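Local coordinates for protein glycoside Hydrolase Family 43_12 (Metagenome, PDB 7JVH) that probably hydrolyses glycosidic bonds in plant-type polysaccharides or oligosaccharides, as a family 43 (subfamily 12) glycoside hydrolase from a capybara gut metagenome, at residues I172-F177 and W237-I243; L176-D180 and Y244-Y250. One frame throughout, in Å; residues are numbered along the deposited sequence.

Contact 1 of 2, residues I172-F177 and W237-I243; sequences IDPSLF and WIEGPHI
Asp173, in the loop just before strand 175-177, takes a hydrogen bond from Gly240: the backbone N of Gly240 gives it to Asp173 OD2 (2.8 Å, 152° at the hydrogen) on the anti lone pair. That bond helps orient the carboxylate, and its other oxygen, OD1, is hydrogen-bonded to bound glycerol. Glu239 turns in beside it. Its CG sits between its own backbone N and carbonyl carbon (chi1 69°), and the chain beyond is extended, bringing Glu239 OE1 to 3.6 Å from Asp173 OD2. Glu239 OE1 also bonds glycerol; the glycerol is probably from the crystallisation liquor, but its bonds to both acids suggest a sugar-binding pocket, consistent with the acidic sugar site of family 43 enzymes. Ile172 CD1 closes this end, 3.5 Å from Trp237 CZ3, the side chains crossing at about a right angle.

Farther along, Ser175 OG meets the edge of the His242 imidazole, 2.8 Å from ND1, in a hydrogen bond whose donor may be either group; His127 adds a weak bond to the same hydroxyl. At the far end, Ile243 CG2 lies over one face of the Phe177 ring in a CH-pi contact, 3.7 Å from the centroid.

Strands 175-177 and 239-243 run almost parallel, 9° apart, with their axes 6.7 Å from each other at closest approach. Each edges its own four-stranded antiparallel sheet in the five-bladed beta-propeller of this family; strand 184-190 pairs with the first, strand 249-255 with the second, and strand 120-129 of another blade packs against Ile172, Asp173, Ser175 and His242.

Contact 2 of 2, residues L176-D180 and Y244-Y250; sequences LFFDD and YKKNGTY
Phe177 and Tyr244 face each other with their CA atoms 7.3 Å apart, and the gap widens to 8.0 Å between the CA atoms of Asp179 and Lys245, as strand 176-178 runs out into a loop and strand 244-246 enters a beta hairpin. Here two neighbouring blades of the beta-propeller are joined at their edges by side chains. The hairpin's type I' turn, from Lys246 to Thr249, brings Tyr250 back beside Lys245, so that both reach Asp179, and Lys245 reaches Asp180 as well.

Lys245 does most of the bridging. CG is anti to its backbone N (chi1 -162°) and the chain beyond is fully extended, which carries the ammonium group out to a pair of carboxylates. Lys245 NZ makes a salt bridge to Asp179 OD1 at 2.8 Å, on the syn lone pair, and another to Asp180 OD2 at 2.7 Å, where it stands 31° out of the carboxylate plane. One cation thus ties together two adjacent acids, probably easing the charge they share. Asp179 OD1 also accepts a hydrogen bond from the backbone N of Asp180, which helps hold its carboxylate in place.

Beneath this polar cluster the ring of Phe177 packs obliquely against the hairpin. Its CZ touches Lys245 CB at 3.8 Å, while CE2 comes equally near CE1 of Tyr250, the two ring planes being 79° apart. Lys245 CG in turn lies over one face of the Tyr250 ring. Tyr244 points the other way, its hydroxyl bonding Asp306 and the backbone of Leu307.

Tyr250 OH takes a hydrogen bond from Lys245 NZ (2.9 Å) and gives one to Asp179 OD2, modelled at 2.4 Å, a length so short that its exact value is doubtful.

Contacts 1 and 2 are successive steps along one seam between two propeller blades, with centres about 15 Å apart. Both use strands 175-178 and 239-246, and Phe177 belongs to each: one ring face serves contact 1, and the far end of the ring serves contact 2. The character changes on the way out. Contact 1, about 18 Å from the centre of the chain, is buried and borders the glycerol-binding site, the side chain of Glu239 lying about 3 Å from a bound glycerol, probably from the crystallisation liquor. Contact 2, about 29 Å from that centre, is only partly buried and joins the two edges through a salt-bridge network of Asp179, Asp180 and Lys245.

Contact 1 of 2, residues I172-F177 and W237-I243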
# COMPACT_ATOMS: atom_id res chain seq x y z
N ILE A 172 13.54 11.15 -4.13
CA ILE A 172 12.16 10.71 -3.85
C ILE A 172 11.48 11.57 -2.80
O ILE A 172 12.07 12.51 -2.25
CB ILE A 172 12.17 9.25 -3.38
CG1 ILE A 172 12.91 9.11 -2.03
CG2 ILE A 172 12.80 8.35 -4.45
CD1 ILE A 172 12.98 7.68 -1.54
N ASP A 173 10.21 11.24 -2.53
CA ASP A 173 9.39 11.84 -1.48
C ASP A 173 9.17 13.32 -1.72
O ASP A 173 9.38 14.14 -0.82
CB ASP A 173 9.97 11.55 -0.10
CG ASP A 173 10.02 10.07 0.20
OD1 ASP A 173 9.64 9.26 -0.69
OD2 ASP A 173 10.47 9.70 1.32
N PRO A 174 8.71 13.72 -2.92
CA PRO A 174 8.32 15.11 -3.17
C PRO A 174 7.12 15.53 -2.31
O PRO A 174 6.29 14.70 -1.95
CB PRO A 174 7.91 15.08 -4.64
CG PRO A 174 7.54 13.66 -4.91
CD PRO A 174 8.47 12.85 -4.08
N SER A 175 7.04 16.83 -2.00
CA SER A 175 5.94 17.38 -1.21
C SER A 175 5.92 18.89 -1.38
O SER A 175 6.92 19.56 -1.21
CB SER A 175 6.13 16.98 0.26
OG SER A 175 5.09 17.40 1.08
N LEU A 176 4.74 19.41 -1.74
CA LEU A 176 4.54 20.83 -1.98
C LEU A 176 4.04 21.53 -0.71
O LEU A 176 3.44 20.90 0.16
CB LEU A 176 3.52 21.03 -3.09
CG LEU A 176 3.83 20.39 -4.43
CD1 LEU A 176 2.56 20.24 -5.25
CD2 LEU A 176 4.88 21.19 -5.17
N PHE A 177 4.32 22.84 -0.63
CA PHE A 177 3.82 23.71 0.42
C PHE A 177 3.50 25.07 -0.18
O PHE A 177 4.30 25.62 -0.95
CB PHE A 177 4.86 23.86 1.54
CG PHE A 177 4.61 25.03 2.44
CD1 PHE A 177 3.69 24.95 3.48
CD2 PHE A 177 5.29 26.23 2.24
CE1 PHE A 177 3.46 26.04 4.29
CE2 PHE A 177 5.05 27.33 3.05
CZ PHE A 177 4.14 27.23 4.09
N TRP A 237 18.99 7.65 5.55
CA TRP A 237 17.88 7.96 4.64
C TRP A 237 16.80 8.92 5.15
O TRP A 237 15.61 8.60 5.10
CB TRP A 237 17.23 6.65 4.17
CG TRP A 237 17.83 6.14 2.91
CD1 TRP A 237 18.87 5.27 2.78
CD2 TRP A 237 17.42 6.49 1.58
NE1 TRP A 237 19.14 5.06 1.45
CE2 TRP A 237 18.26 5.78 0.69
CE3 TRP A 237 16.43 7.33 1.06
CZ2 TRP A 237 18.14 5.90 -0.69
CZ3 TRP A 237 16.30 7.43 -0.32
CH2 TRP A 237 17.15 6.72 -1.18
N ILE A 238 17.20 10.11 5.60
CA ILE A 238 16.26 11.16 5.89
C ILE A 238 15.41 11.40 4.65
O ILE A 238 15.93 11.57 3.56
CB ILE A 238 16.92 12.48 6.38
CG1 ILE A 238 15.84 13.48 6.81
CG2 ILE A 238 17.83 13.08 5.32
CD1 ILE A 238 16.22 14.30 8.03
N GLU A 239 14.09 11.38 4.84
CA GLU A 239 13.14 11.42 3.74
C GLU A 239 11.74 11.83 4.24
O GLU A 239 11.61 12.42 5.31
CB GLU A 239 13.14 10.06 3.02
CG GLU A 239 12.55 8.90 3.81
CD GLU A 239 12.87 7.53 3.20
OE1 GLU A 239 13.15 7.45 2.00
OE2 GLU A 239 12.85 6.51 3.90
N GLY A 240 10.72 11.56 3.42
CA GLY A 240 9.35 11.98 3.66
C GLY A 240 9.20 13.41 4.17
O GLY A 240 8.41 13.66 5.08
N PRO A 241 9.91 14.41 3.61
CA PRO A 241 9.83 15.79 4.14
C PRO A 241 8.46 16.43 3.92
O PRO A 241 7.91 16.33 2.82
CB PRO A 241 10.89 16.54 3.32
CG PRO A 241 11.02 15.74 2.04
CD PRO A 241 10.77 14.30 2.41
N HIS A 242 7.91 17.06 4.97
CA HIS A 242 6.71 17.89 4.85
C HIS A 242 6.93 19.25 5.54
O HIS A 242 7.46 19.31 6.65
CB HIS A 242 5.49 17.19 5.45
CG HIS A 242 5.08 15.94 4.73
ND1 HIS A 242 4.60 15.96 3.44
CD2 HIS A 242 5.09 14.64 5.12
CE1 HIS A 242 4.33 14.72 3.07
NE2 HIS A 242 4.62 13.91 4.06
N ILE A 243 6.49 20.32 4.86
CA ILE A 243 6.49 21.66 5.43
C ILE A 243 5.10 21.99 5.94
O ILE A 243 4.10 21.72 5.27
CB ILE A 243 6.91 22.74 4.42
CG1 ILE A 243 8.29 22.45 3.82
CG2 ILE A 243 6.92 24.11 5.08
CD1 ILE A 243 9.45 22.67 4.77

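Contact 2 of 2, residues L176-D180 and Y244-Y250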
# COMPACT_ATOMS: atom_id res chain seq x y z
N LEU A 176 4.74 19.41 -1.74
CA LEU A 176 4.54 20.83 -1.98
C LEU A 176 4.04 21.53 -0.71
O LEU A 176 3.44 20.90 0.16
CB LEU A 176 3.52 21.03 -3.09
CG LEU A 176 3.83 20.39 -4.43
CD1 LEU A 176 2.56 20.24 -5.25
CD2 LEU A 176 4.88 21.19 -5.17
N PHE A 177 4.32 22.84 -0.63
CA PHE A 177 3.82 23.71 0.42
C PHE A 177 3.50 25.07 -0.18
O PHE A 177 4.30 25.62 -0.95
CB PHE A 177 4.86 23.86 1.54
CG PHE A 177 4.61 25.03 2.44
CD1 PHE A 177 3.69 24.95 3.48
CD2 PHE A 177 5.29 26.23 2.24
CE1 PHE A 177 3.46 26.04 4.29
CE2 PHE A 177 5.05 27.33 3.05
CZ PHE A 177 4.14 27.23 4.09
N PHE A 178 2.33 25.61 0.18
CA PHE A 178 1.84 26.87 -0.36
C PHE A 178 1.80 27.96 0.71
O PHE A 178 0.93 27.95 1.57
CB PHE A 178 0.46 26.66 -0.97
CG PHE A 178 0.41 25.53 -1.96
CD1 PHE A 178 0.99 25.67 -3.21
CD2 PHE A 178 -0.20 24.32 -1.63
CE1 PHE A 178 0.97 24.62 -4.13
CE2 PHE A 178 -0.24 23.26 -2.54
CZ PHE A 178 0.35 23.41 -3.79
N ASP A 179 2.75 28.89 0.64
CA ASP A 179 2.91 29.97 1.63
C ASP A 179 1.81 31.03 1.51
O ASP A 179 0.90 30.89 0.70
CB ASP A 179 4.29 30.61 1.48
CG ASP A 179 4.87 31.09 2.79
OD1 ASP A 179 4.08 31.45 3.70
OD2 ASP A 179 6.11 31.09 2.92
N ASP A 180 1.88 32.07 2.35
CA ASP A 180 0.83 33.10 2.46
C ASP A 180 1.08 34.35 1.60
O ASP A 180 0.31 35.31 1.70
CB ASP A 180 0.58 33.50 3.95
CG ASP A 180 1.87 33.69 4.73
OD1 ASP A 180 2.84 34.24 4.17
OD2 ASP A 180 1.91 33.26 5.91
N TYR A 244 5.04 22.55 7.16
CA TYR A 244 3.84 23.15 7.72
C TYR A 244 4.24 24.51 8.27
O TYR A 244 5.39 24.71 8.64
CB TYR A 244 3.26 22.28 8.85
CG TYR A 244 3.15 20.80 8.52
CD1 TYR A 244 2.09 20.30 7.77
CD2 TYR A 244 4.12 19.91 8.97
CE1 TYR A 244 1.99 18.95 7.49
CE2 TYR A 244 4.04 18.55 8.68
CZ TYR A 244 2.98 18.08 7.95
OH TYR A 244 2.93 16.74 7.67
N LYS A 245 3.29 25.45 8.29
CA LYS A 245 3.54 26.76 8.88
C LYS A 245 2.51 27.00 9.95
O LYS A 245 1.33 26.83 9.70
CB LYS A 245 3.44 27.84 7.81
CG LYS A 245 4.08 29.16 8.22
CD LYS A 245 3.91 30.18 7.10
CE LYS A 245 4.52 31.50 7.46
NZ LYS A 245 4.42 32.43 6.32
N LYS A 246 2.97 27.38 11.14
CA LYS A 246 2.11 27.61 12.30
C LYS A 246 2.65 28.73 13.19
O LYS A 246 3.80 28.68 13.63
CB LYS A 246 1.99 26.31 13.09
CG LYS A 246 0.77 26.22 14.00
CD LYS A 246 0.64 24.82 14.57
CE LYS A 246 -0.29 24.75 15.77
NZ LYS A 246 0.34 25.40 16.96
N ASN A 247 1.81 29.73 13.47
CA ASN A 247 2.18 30.94 14.23
C ASN A 247 3.40 31.64 13.66
O ASN A 247 4.29 32.04 14.40
CB ASN A 247 2.42 30.62 15.72
CG ASN A 247 1.30 29.81 16.33
OD1 ASN A 247 1.53 28.88 17.12
ND2 ASN A 247 0.06 30.15 15.98
N GLY A 248 3.45 31.74 12.33
CA GLY A 248 4.53 32.42 11.63
C GLY A 248 5.83 31.64 11.48
O GLY A 248 6.74 32.12 10.79
N THR A 249 5.92 30.45 12.08
CA THR A 249 7.11 29.61 12.04
C THR A 249 6.94 28.48 11.03
O THR A 249 5.85 27.92 10.90
CB THR A 249 7.38 29.00 13.43
OG1 THR A 249 7.59 30.05 14.38
CG2 THR A 249 8.60 28.09 13.43
N TYR A 250 8.03 28.13 10.32
CA TYR A 250 8.05 27.02 9.37
C TYR A 250 8.53 25.76 10.07
O TYR A 250 9.41 25.81 10.92
CB TYR A 250 8.95 27.34 8.15
CG TYR A 250 8.43 28.49 7.33
CD1 TYR A 250 7.55 28.28 6.28
CD2 TYR A 250 8.79 29.80 7.63
CE1 TYR A 250 7.04 29.34 5.54
CE2 TYR A 250 8.27 30.87 6.92
CZ TYR A 250 7.41 30.63 5.86
OH TYR A 250 6.91 31.67 5.13